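Local atomic coordinates of multi-copper Oxidase CueO (Ochrobactrum, PDB entry 6EVG), a protein that acts as a laccase-like multicopper oxidase, active towards lignin model compounds and lignosulfonate, and probably passes the electrons to dioxygen through its copper centres. Residues Ser47-Glu50 / Gly51-Ala54; His135-Thr138 / Ala139-Ala142; Glu188-Ile191 / Met192-Met195; Phe488-Val492 / Leu493-Asp497. One frame throughout, in Å; residues are numbered along the deposited sequence.

Interaction 1. Residues Ser47-Glu50 / Gly51-Ala54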
loop_
_atom_site.group_PDB
_atom_site.type_symbol
_atom_site.label_atom_id
_atom_site.label_comp_id
_atom_site.label_asym_id
_atom_site.label_seq_id
_atom_site.Cartn_x
_atom_site.Cartn_y
_atom_site.Cartn_z
ATOM N N SER A 47 -13.764 -16.532 -5.974
ATOM C CA SER A 47 -14.463 -16.946 -4.769
ATOM C C SER A 47 -13.742 -16.429 -3.520
ATOM O O SER A 47 -12.609 -16.822 -3.218
ATOM C CB SER A 47 -14.546 -18.455 -4.734
ATOM O OG SER A 47 -15.136 -18.893 -3.514
ATOM N N PHE A 48 -14.428 -15.575 -2.789
ATOM C CA PHE A 48 -13.969 -15.099 -1.532
ATOM C C PHE A 48 -14.320 -16.042 -0.370
ATOM O O PHE A 48 -13.726 -16.003 0.694
ATOM C CB PHE A 48 -14.542 -13.706 -1.216
ATOM C CG PHE A 48 -14.172 -12.625 -2.247
ATOM C CD1 PHE A 48 -13.027 -11.898 -2.107
ATOM C CD2 PHE A 48 -14.958 -12.395 -3.366
ATOM C CE1 PHE A 48 -12.648 -10.976 -3.025
ATOM C CE2 PHE A 48 -14.596 -11.442 -4.318
ATOM C CZ PHE A 48 -13.431 -10.720 -4.139
ATOM N N GLU A 49 -15.370 -16.824 -0.567
ATOM C CA GLU A 49 -15.810 -17.786 0.425
ATOM C C GLU A 49 -16.427 -18.932 -0.262
ATOM O O GLU A 49 -16.936 -18.795 -1.377
ATOM C CB GLU A 49 -16.574 -17.098 1.458
ATOM C CG GLU A 49 -17.877 -16.636 1.122
ATOM C CD GLU A 49 -18.708 -16.305 2.389
ATOM O OE1 GLU A 49 -18.199 -16.139 3.550
ATOM O OE2 GLU A 49 -19.908 -16.212 2.185
ATOM N N GLU A 50 -16.400 -20.079 0.378
ATOM C CA GLU A 50 -16.944 -21.307 -0.177
ATOM C C GLU A 50 -18.370 -21.135 -0.531
ATOM O O GLU A 50 -19.124 -20.538 0.276
ATOM C CB GLU A 50 -16.819 -22.442 0.842
ATOM C CG GLU A 50 -17.255 -23.837 0.385
ATOM C CD GLU A 50 -16.594 -24.902 1.258
ATOM O OE1 GLU A 50 -17.042 -25.041 2.423
ATOM O OE2 GLU A 50 -15.607 -25.534 0.803
ATOM N N GLY A 51 -18.669 -21.509 -1.753
ATOM C CA GLY A 51 -20.025 -21.500 -2.258
ATOM C C GLY A 51 -20.393 -20.303 -3.068
ATOM O O GLY A 51 -21.461 -20.327 -3.619
ATOM N N SER A 52 -19.543 -19.305 -3.185
ATOM C CA SER A 52 -19.935 -18.123 -3.905
ATOM C C SER A 52 -18.760 -17.646 -4.760
ATOM O O SER A 52 -17.633 -18.059 -4.601
ATOM C CB SER A 52 -20.327 -17.019 -2.969
ATOM O OG SER A 52 -19.383 -16.774 -1.995
ATOM N N GLU A 53 -19.104 -16.741 -5.687
ATOM C CA GLU A 53 -18.106 -16.140 -6.566
ATOM C C GLU A 53 -18.631 -14.769 -7.010
ATOM O O GLU A 53 -19.854 -14.565 -7.083
ATOM C CB GLU A 53 -18.065 -17.141 -7.678
ATOM C CG GLU A 53 -17.065 -16.963 -8.660
ATOM C CD GLU A 53 -17.260 -17.979 -9.825
ATOM O OE1 GLU A 53 -18.102 -17.800 -10.744
ATOM O OE2 GLU A 53 -16.606 -19.007 -9.754
ATOM N N ALA A 54 -17.701 -13.870 -7.352
ATOM C CA ALA A 54 -18.064 -12.526 -7.794
ATOM C C ALA A 54 -17.175 -12.113 -8.960
ATOM O O ALA A 54 -16.046 -12.589 -9.123
ATOM C CB ALA A 54 -17.956 -11.507 -6.689
HETATM O O HOH W 1 -17.230 -15.345 -2.911
HETATM O O HOH W 2 -20.700 -17.498 0.124
#

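Interaction 2. Residues His135-Thr138 / Ala139-Ala142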
loop_
_atom_site.group_PDB
_atom_site.type_symbol
_atom_site.label_atom_id
_atom_site.label_comp_id
_atom_site.label_asym_id
_atom_site.label_seq_id
_atom_site.Cartn_x
_atom_site.Cartn_y
_atom_site.Cartn_z
ATOM N N HIS A 135 -7.083 8.297 -13.650
ATOM C CA HIS A 135 -7.885 9.508 -13.461
ATOM C C HIS A 135 -9.347 9.120 -13.379
ATOM O O HIS A 135 -9.969 8.735 -14.361
ATOM C CB HIS A 135 -7.614 10.437 -14.637
ATOM C CG HIS A 135 -8.431 11.682 -14.585
ATOM N ND1 HIS A 135 -8.729 12.408 -15.722
ATOM C CD2 HIS A 135 -8.985 12.341 -13.551
ATOM C CE1 HIS A 135 -9.489 13.431 -15.373
ATOM N NE2 HIS A 135 -9.635 13.440 -14.064
ATOM N N GLY A 136 -9.911 9.165 -12.176
ATOM C CA GLY A 136 -11.315 8.897 -11.954
ATOM C C GLY A 136 -11.775 7.460 -11.874
ATOM O O GLY A 136 -12.913 7.195 -11.472
ATOM N N ASN A 137 -10.899 6.504 -12.187
ATOM C CA ASN A 137 -11.203 5.079 -12.323
ATOM C C ASN A 137 -10.365 4.156 -11.435
ATOM O O ASN A 137 -10.396 2.941 -11.603
ATOM C CB ASN A 137 -11.065 4.620 -13.821
ATOM C CG ASN A 137 -12.149 5.117 -14.642
ATOM O OD1 ASN A 137 -13.206 4.503 -14.706
ATOM N ND2 ASN A 137 -11.971 6.281 -15.234
ATOM N N THR A 138 -9.595 4.758 -10.546
ATOM C CA THR A 138 -8.708 3.943 -9.733
ATOM C C THR A 138 -9.459 3.052 -8.759
ATOM O O THR A 138 -9.105 1.889 -8.572
ATOM C CB THR A 138 -7.749 4.858 -8.953
ATOM O OG1 THR A 138 -6.981 5.655 -9.825
ATOM C CG2 THR A 138 -6.751 4.064 -8.039
ATOM N N ALA A 139 -10.461 3.587 -8.126
ATOM C CA ALA A 139 -11.182 2.846 -7.083
ATOM C C ALA A 139 -11.816 1.580 -7.606
ATOM O O ALA A 139 -11.774 0.537 -6.929
ATOM C CB ALA A 139 -12.230 3.714 -6.423
ATOM N N ARG A 140 -12.434 1.665 -8.770
ATOM C CA ARG A 140 -13.092 0.512 -9.333
ATOM C C ARG A 140 -12.096 -0.566 -9.720
ATOM O O ARG A 140 -12.297 -1.763 -9.439
ATOM C CB ARG A 140 -13.921 0.928 -10.547
ATOM C CG ARG A 140 -14.632 -0.204 -11.222
ATOM C CD ARG A 140 -15.576 0.290 -12.332
ATOM N NE ARG A 140 -14.881 1.130 -13.298
ATOM C CZ ARG A 140 -14.011 0.669 -14.228
ATOM N NH1 ARG A 140 -13.858 -0.632 -14.445
ATOM N NH2 ARG A 140 -13.359 1.501 -14.970
ATOM N N GLN A 141 -11.041 -0.184 -10.444
ATOM C CA GLN A 141 -10.079 -1.222 -10.898
ATOM C C GLN A 141 -9.355 -1.843 -9.717
ATOM O O GLN A 141 -9.080 -3.063 -9.724
ATOM C CB GLN A 141 -9.132 -0.617 -11.900
ATOM C CG GLN A 141 -9.774 -0.337 -13.253
ATOM C CD GLN A 141 -8.792 -0.290 -14.401
ATOM O OE1 GLN A 141 -7.614 -0.626 -14.250
ATOM N NE2 GLN A 141 -9.253 0.130 -15.575
ATOM N N ALA A 142 -9.001 -1.036 -8.728
ATOM C CA ALA A 142 -8.383 -1.609 -7.501
ATOM C C ALA A 142 -9.362 -2.549 -6.787
ATOM O O ALA A 142 -8.994 -3.686 -6.443
ATOM C CB ALA A 142 -7.937 -0.501 -6.580
HETATM O O HOH W 3 -13.249 4.239 -9.829
HETATM O O HOH W 4 -15.268 3.957 -12.719
#

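Interaction 3. Residues Glu188-Ile191 / Met192-Met195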
loop_
_atom_site.group_PDB
_atom_site.type_symbol
_atom_site.label_atom_id
_atom_site.label_comp_id
_atom_site.label_asym_id
_atom_site.label_seq_id
_atom_site.Cartn_x
_atom_site.Cartn_y
_atom_site.Cartn_z
ATOM N N GLU A 188 -20.166 -0.327 -6.352
ATOM C CA GLU A 188 -21.251 0.553 -6.704
ATOM C C GLU A 188 -21.346 1.661 -5.656
ATOM O O GLU A 188 -22.280 1.685 -4.794
ATOM C CB GLU A 188 -22.574 -0.231 -6.785
ATOM C CG GLU A 188 -22.518 -1.362 -7.771
ATOM C CD GLU A 188 -22.452 -0.922 -9.201
ATOM O OE1 GLU A 188 -23.048 0.114 -9.516
ATOM O OE2 GLU A 188 -21.823 -1.669 -10.036
ATOM N N PRO A 189 -20.395 2.590 -5.645
ATOM C CA PRO A 189 -20.378 3.575 -4.561
ATOM C C PRO A 189 -21.533 4.576 -4.700
ATOM O O PRO A 189 -21.883 4.991 -5.773
ATOM C CB PRO A 189 -19.063 4.301 -4.782
ATOM C CG PRO A 189 -18.786 4.145 -6.260
ATOM C CD PRO A 189 -19.265 2.770 -6.546
ATOM N N ASP A 190 -22.081 4.953 -3.554
ATOM C CA ASP A 190 -23.061 6.012 -3.487
ATOM C C ASP A 190 -22.387 7.279 -2.989
ATOM O O ASP A 190 -21.182 7.363 -2.818
ATOM C CB ASP A 190 -24.249 5.576 -2.664
ATOM C CG ASP A 190 -23.969 5.345 -1.220
ATOM O OD1 ASP A 190 -22.992 5.901 -0.642
ATOM O OD2 ASP A 190 -24.801 4.589 -0.605
ATOM N N ILE A 191 -23.198 8.353 -2.839
ATOM C CA ILE A 191 -22.599 9.658 -2.535
ATOM C C ILE A 191 -21.887 9.638 -1.187
ATOM O O ILE A 191 -20.820 10.290 -1.031
ATOM C CB ILE A 191 -23.605 10.810 -2.639
ATOM C CG1 ILE A 191 -22.844 12.201 -2.662
ATOM C CG2 ILE A 191 -24.764 10.715 -1.667
ATOM C CD1 ILE A 191 -23.546 13.370 -3.342
ATOM N N MET A 192 -22.415 8.919 -0.215
ATOM C CA MET A 192 -21.726 8.780 1.060
ATOM C C MET A 192 -20.405 8.053 0.924
ATOM O O MET A 192 -19.448 8.393 1.613
ATOM C CB MET A 192 -22.634 8.108 2.105
ATOM C CG MET A 192 -23.686 9.086 2.636
ATOM S SD MET A 192 -23.047 10.439 3.648
ATOM C CE MET A 192 -22.788 9.690 5.255
ATOM N N ASP A 193 -20.343 7.049 0.058
ATOM C CA ASP A 193 -19.063 6.336 -0.224
ATOM C C ASP A 193 -18.065 7.265 -0.858
ATOM O O ASP A 193 -16.868 7.210 -0.542
ATOM C CB ASP A 193 -19.280 5.135 -1.126
ATOM C CG ASP A 193 -20.179 4.087 -0.533
ATOM O OD1 ASP A 193 -20.090 3.808 0.701
ATOM O OD2 ASP A 193 -20.955 3.468 -1.309
ATOM N N LEU A 194 -18.522 8.120 -1.763
ATOM C CA LEU A 194 -17.562 9.049 -2.403
ATOM C C LEU A 194 -17.056 10.050 -1.360
ATOM O O LEU A 194 -15.882 10.440 -1.370
ATOM C CB LEU A 194 -18.174 9.782 -3.592
ATOM C CG LEU A 194 -18.529 8.922 -4.759
ATOM C CD1 LEU A 194 -19.154 9.768 -5.887
ATOM C CD2 LEU A 194 -17.333 8.080 -5.275
ATOM N N MET A 195 -17.952 10.510 -0.456
ATOM C CA MET A 195 -17.544 11.501 0.548
ATOM C C MET A 195 -16.669 10.897 1.632
ATOM O O MET A 195 -15.695 11.542 2.083
ATOM C CB MET A 195 -18.725 12.177 1.156
ATOM C CG MET A 195 -19.452 13.093 0.168
ATOM S SD MET A 195 -20.858 13.979 0.775
ATOM C CE MET A 195 -20.012 15.080 1.874
HETATM O O HOH W 5 -22.639 3.933 1.532
#

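Interaction 4. Residues Phe488-Val492 / Leu493-Asp497. With CU (copper (II) ion), chain B.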
loop_
_atom_site.group_PDB
_atom_site.type_symbol
_atom_site.label_atom_id
_atom_site.label_comp_id
_atom_site.label_asym_id
_atom_site.label_seq_id
_atom_site.Cartn_x
_atom_site.Cartn_y
_atom_site.Cartn_z
ATOM N N PHE A 488 0.902 13.238 -5.962
ATOM C CA PHE A 488 0.665 13.045 -4.539
ATOM C C PHE A 488 -0.810 13.149 -4.300
ATOM O O PHE A 488 -1.503 13.942 -4.959
ATOM C CB PHE A 488 1.534 13.962 -3.679
ATOM C CG PHE A 488 1.319 15.442 -3.876
ATOM C CD1 PHE A 488 1.963 16.102 -4.894
ATOM C CD2 PHE A 488 0.574 16.232 -2.996
ATOM C CE1 PHE A 488 1.867 17.512 -5.048
ATOM C CE2 PHE A 488 0.463 17.612 -3.154
ATOM C CZ PHE A 488 1.120 18.248 -4.183
ATOM N N HIS A 489 -1.334 12.387 -3.330
ATOM C CA HIS A 489 -2.771 12.255 -3.225
ATOM C C HIS A 489 -3.157 11.580 -1.919
ATOM O O HIS A 489 -2.339 10.977 -1.253
ATOM C CB HIS A 489 -3.349 11.471 -4.444
ATOM C CG HIS A 489 -2.742 10.119 -4.653
ATOM N ND1 HIS A 489 -3.298 8.980 -4.123
ATOM C CD2 HIS A 489 -1.659 9.710 -5.345
ATOM C CE1 HIS A 489 -2.558 7.934 -4.496
ATOM N NE2 HIS A 489 -1.528 8.354 -5.200
ATOM N N CYS A 490 -4.466 11.600 -1.678
ATOM C CA CYS A 490 -5.076 10.741 -0.672
ATOM C C CYS A 490 -5.190 9.352 -1.265
ATOM O O CYS A 490 -5.551 9.179 -2.428
ATOM C CB CYS A 490 -6.420 11.271 -0.257
ATOM S SG CYS A 490 -7.180 10.246 1.018
ATOM N N HIS A 491 -4.915 8.333 -0.435
ATOM C CA HIS A 491 -5.042 6.940 -0.805
ATOM C C HIS A 491 -6.390 6.289 -0.431
ATOM O O HIS A 491 -6.529 5.083 -0.620
ATOM C CB HIS A 491 -3.828 6.101 -0.317
ATOM C CG HIS A 491 -3.353 5.060 -1.281
ATOM N ND1 HIS A 491 -4.019 3.910 -1.590
ATOM C CD2 HIS A 491 -2.237 5.070 -2.071
ATOM C CE1 HIS A 491 -3.316 3.251 -2.550
ATOM N NE2 HIS A 491 -2.222 3.929 -2.833
ATOM N N VAL A 492 -7.369 7.107 0.027
ATOM C CA VAL A 492 -8.762 6.693 -0.031
ATOM C C VAL A 492 -9.167 6.847 -1.490
ATOM O O VAL A 492 -9.171 7.941 -2.009
ATOM C CB VAL A 492 -9.655 7.536 0.925
ATOM C CG1 VAL A 492 -11.116 7.274 0.674
ATOM C CG2 VAL A 492 -9.313 7.205 2.351
ATOM N N LEU A 493 -9.413 5.727 -2.145
ATOM C CA LEU A 493 -9.456 5.768 -3.609
ATOM C C LEU A 493 -10.622 6.600 -4.117
ATOM O O LEU A 493 -10.517 7.243 -5.194
ATOM C CB LEU A 493 -9.485 4.357 -4.167
ATOM C CG LEU A 493 -8.284 3.497 -3.770
ATOM C CD1 LEU A 493 -8.381 2.151 -4.479
ATOM C CD2 LEU A 493 -6.977 4.187 -4.108
ATOM N N GLU A 494 -11.741 6.625 -3.398
ATOM C CA GLU A 494 -12.848 7.506 -3.760
ATOM C C GLU A 494 -12.426 8.977 -3.747
ATOM O O GLU A 494 -12.816 9.764 -4.638
ATOM C CB GLU A 494 -14.020 7.286 -2.815
ATOM C CG GLU A 494 -14.711 5.964 -3.009
ATOM C CD GLU A 494 -13.884 4.737 -2.654
ATOM O OE1 GLU A 494 -13.242 4.756 -1.568
ATOM O OE2 GLU A 494 -13.925 3.760 -3.435
ATOM N N HIS A 495 -11.617 9.359 -2.763
ATOM C CA HIS A 495 -11.186 10.770 -2.612
ATOM C C HIS A 495 -10.264 11.117 -3.777
ATOM O O HIS A 495 -10.390 12.200 -4.361
ATOM C CB HIS A 495 -10.491 10.989 -1.281
ATOM C CG HIS A 495 -11.405 10.895 -0.122
ATOM N ND1 HIS A 495 -10.867 10.979 1.153
ATOM C CD2 HIS A 495 -12.752 10.762 -0.025
ATOM C CE1 HIS A 495 -11.915 10.935 1.970
ATOM N NE2 HIS A 495 -13.050 10.777 1.295
ATOM N N GLU A 496 -9.297 10.251 -4.074
ATOM C CA GLU A 496 -8.421 10.483 -5.219
ATOM C C GLU A 496 -9.266 10.641 -6.527
ATOM O O GLU A 496 -9.018 11.534 -7.323
ATOM C CB GLU A 496 -7.512 9.249 -5.317
ATOM C CG GLU A 496 -6.517 9.247 -6.405
ATOM C CD GLU A 496 -5.902 7.845 -6.541
ATOM O OE1 GLU A 496 -5.522 7.229 -5.574
ATOM O OE2 GLU A 496 -5.917 7.464 -7.597
ATOM N N ASP A 497 -10.255 9.760 -6.715
ATOM C CA ASP A 497 -11.057 9.762 -7.943
ATOM C C ASP A 497 -11.906 11.043 -8.074
ATOM O O ASP A 497 -12.169 11.449 -9.201
ATOM C CB ASP A 497 -11.968 8.550 -8.040
ATOM C CG ASP A 497 -11.289 7.242 -8.464
ATOM O OD1 ASP A 497 -10.170 7.303 -9.042
ATOM O OD2 ASP A 497 -11.940 6.192 -8.308
HETATM CU CU CU B . -8.966 11.228 1.720
#

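Interaction 1. Residues Ser47-Glu50 / Gly51-Ala54
The type II beta turn from Glu49 to Ser52 reverses the chain in the hairpin connection between strands 36-46 and 54-59. Its defining bond runs from Ser52 N to Glu49 O, at 3.2 Å and an N-H...O angle of 156°. Gly51 occupies the third turn position with phi 98°, where a CB would collide with Glu50 O. Ser52 carries the side-chain part of the contact. With chi1 51° its OG sits between its own N and carbonyl carbon, facing Glu49 O and two waters. One of these waters accepts from Phe48 N at 2.8 Å; the other donates to Glu49 OE2 at 2.6 Å, and both are hydrogen-bonded to Ser52 OG. Ser47 OG lies 2.8 Å from Ser52 O, within hydrogen-bonding distance. Ala54 CB meets the edge of the Phe48 ring at CE2, 4.1 Å away, and the Phe48 and Tyr63 rings make an edge-to-face pair. Polar and apolar contacts are thus divided: the two waters bound to Ser52 OG link it to Phe48 N and to Glu49 OE2, while Phe48 and Ala54 make the apolar contact at the foot of the turn.

Interaction 2. Residues His135-Thr138 / Ala139-Ala142
Arg140 reaches back along the start of its helix to Asn137, three residues earlier. Its CB stays 4.2 Å from Asn137 O, and CG and CD carry the chain outward, CG standing opposite the backbone N. A bend at chi3, 54°, then turns the guanidinium towards the asparagine. Arg140 NE donates to a water 2.9 Å away, and this water in turn donates to Asn137 OD1. Arg140 NH2 bonds directly to Asn137 OD1, at 3.0 Å with an N-H...O angle of 164°. The oxygen lies in the guanidinium plane, but the donor is tilted out of the amide plane, and the two planes are 74° apart. NH1 looks the other way, to a salt bridge with Glu86. Asn137 is the N-cap residue of helix 138-144, yet its side chain makes no capping bond; the backbone N-H groups of Thr138 and Ala139 are taken by the carboxylate of Asp497. Asn137 ND2 instead donates to His135 O at 3.3 Å. A leucine in place of Asn137 would probably cost Arg140 NH2 and the bridging water this acceptor, and His135 O this donor. The helical backbone bonds begin here, weakly from Gln141 N to Asn137 O at 3.4 Å and firmly from Ala142 N to Thr138 O at 2.9 Å.

Interaction 3. Residues Glu188-Ile191 / Met192-Met195
The carboxylates of Asp190 and Asp193 lie in nearly parallel planes, 10° apart, with OD1 of Asp190 standing over the CG of Asp193 at 3.3 Å. They form a capping box at the start of helix 191-196, Asp190 being the N-cap. Asp193 N donates to Asp190 OD1, 3.0 Å away and nearly in line with its C-O bond; in return Asp190 N donates to Asp193 OD2 at 2.9 Å, reaching it on the anti side and 27° out of the carboxylate plane. The Asp190 carboxylate can reach Asp193 N because chi1, 66°, holds CG between its own N and carbonyl carbon. The cost is a close pair of like charges, Asp190 OD1 and Asp193 OD2 lying 3.2 Å apart, which the salt bridge from Arg179 to OD2 and a water lying between the two carboxylates probably ease. An alanine in place of Asp193 would probably leave Asp190 N without its acceptor and Arg179 without this counter-charge. Just outside the box, Pro189 CB rests on Asp193 CB at 3.8 Å and on Leu194 CD2 at 4.2 Å; the proline-leucine pair, from the residue before the cap to the fourth of the helix, fits a hydrophobic staple. Further along, the helical bond from Met195 N to Ile191 O is accompanied by Ile191 CG1 against Met195 SD, 4.3 Å apart.

Interaction 4. Residues Phe488-Val492 / Leu493-Asp497
Cys490 and His495 meet at the copper ion, held by Cys490 SG at 2.2 Å and His495 ND1 at 2.0 Å, with His434 as a further ligand. This is the type 1, cupredoxin-like site of a multicopper oxidase, built where strand 486-490 turns into the short helix 493-497. CG of His495 leans beside its own backbone N (chi1 -69°), presenting the ring to the metal. Val492 CG1 covers one face of the His495 ring, 3.7 Å from the centroid and almost on the normal, while His495 NE2 donates to Met195 O; together they restrict the ring's rotation. The cysteine sulfur has its own second-shell partner: Val492 N donates to the metal-bound Cys490 SG at 3.3 Å and 163°. Val492 also marks the helix start, its O receiving Glu496 N at 3.1 Å. In relatives, the histidines flanking this cysteine serve the trinuclear copper cluster, a route for electrons that His489 and His491 may share. Here His489 is stacked on His133 and hydrogen-bonded through NE2 to His439. His489 ND1 donates to Cys490 O at 2.8 Å, the oxygen lying in the imidazole plane and the nitrogen well above the carbonyl plane.

Interaction 4, which supplies two of the copper ligands, is joined directly to two of the other contacts. Asp497 ties it to the N-terminus of the helix in interaction 2, each of its carboxylate oxygens, OD1 and OD2, lying 3.0 Å from a backbone nitrogen, of Thr138 and Ala139 respectively. The link to interaction 3 runs through the ligand His495, whose NE2 is 2.9 Å from Met195 O, so Met195 belongs to the second shell of the metal; its side chain is about 10 Å from the copper. Interactions 2 and 3 do not touch, their nearest atoms being about 7 Å apart, but both abut helix 493-497. Interaction 1 is remote, its centre about 29 Å from that of interaction 4, and belongs to an outer hairpin.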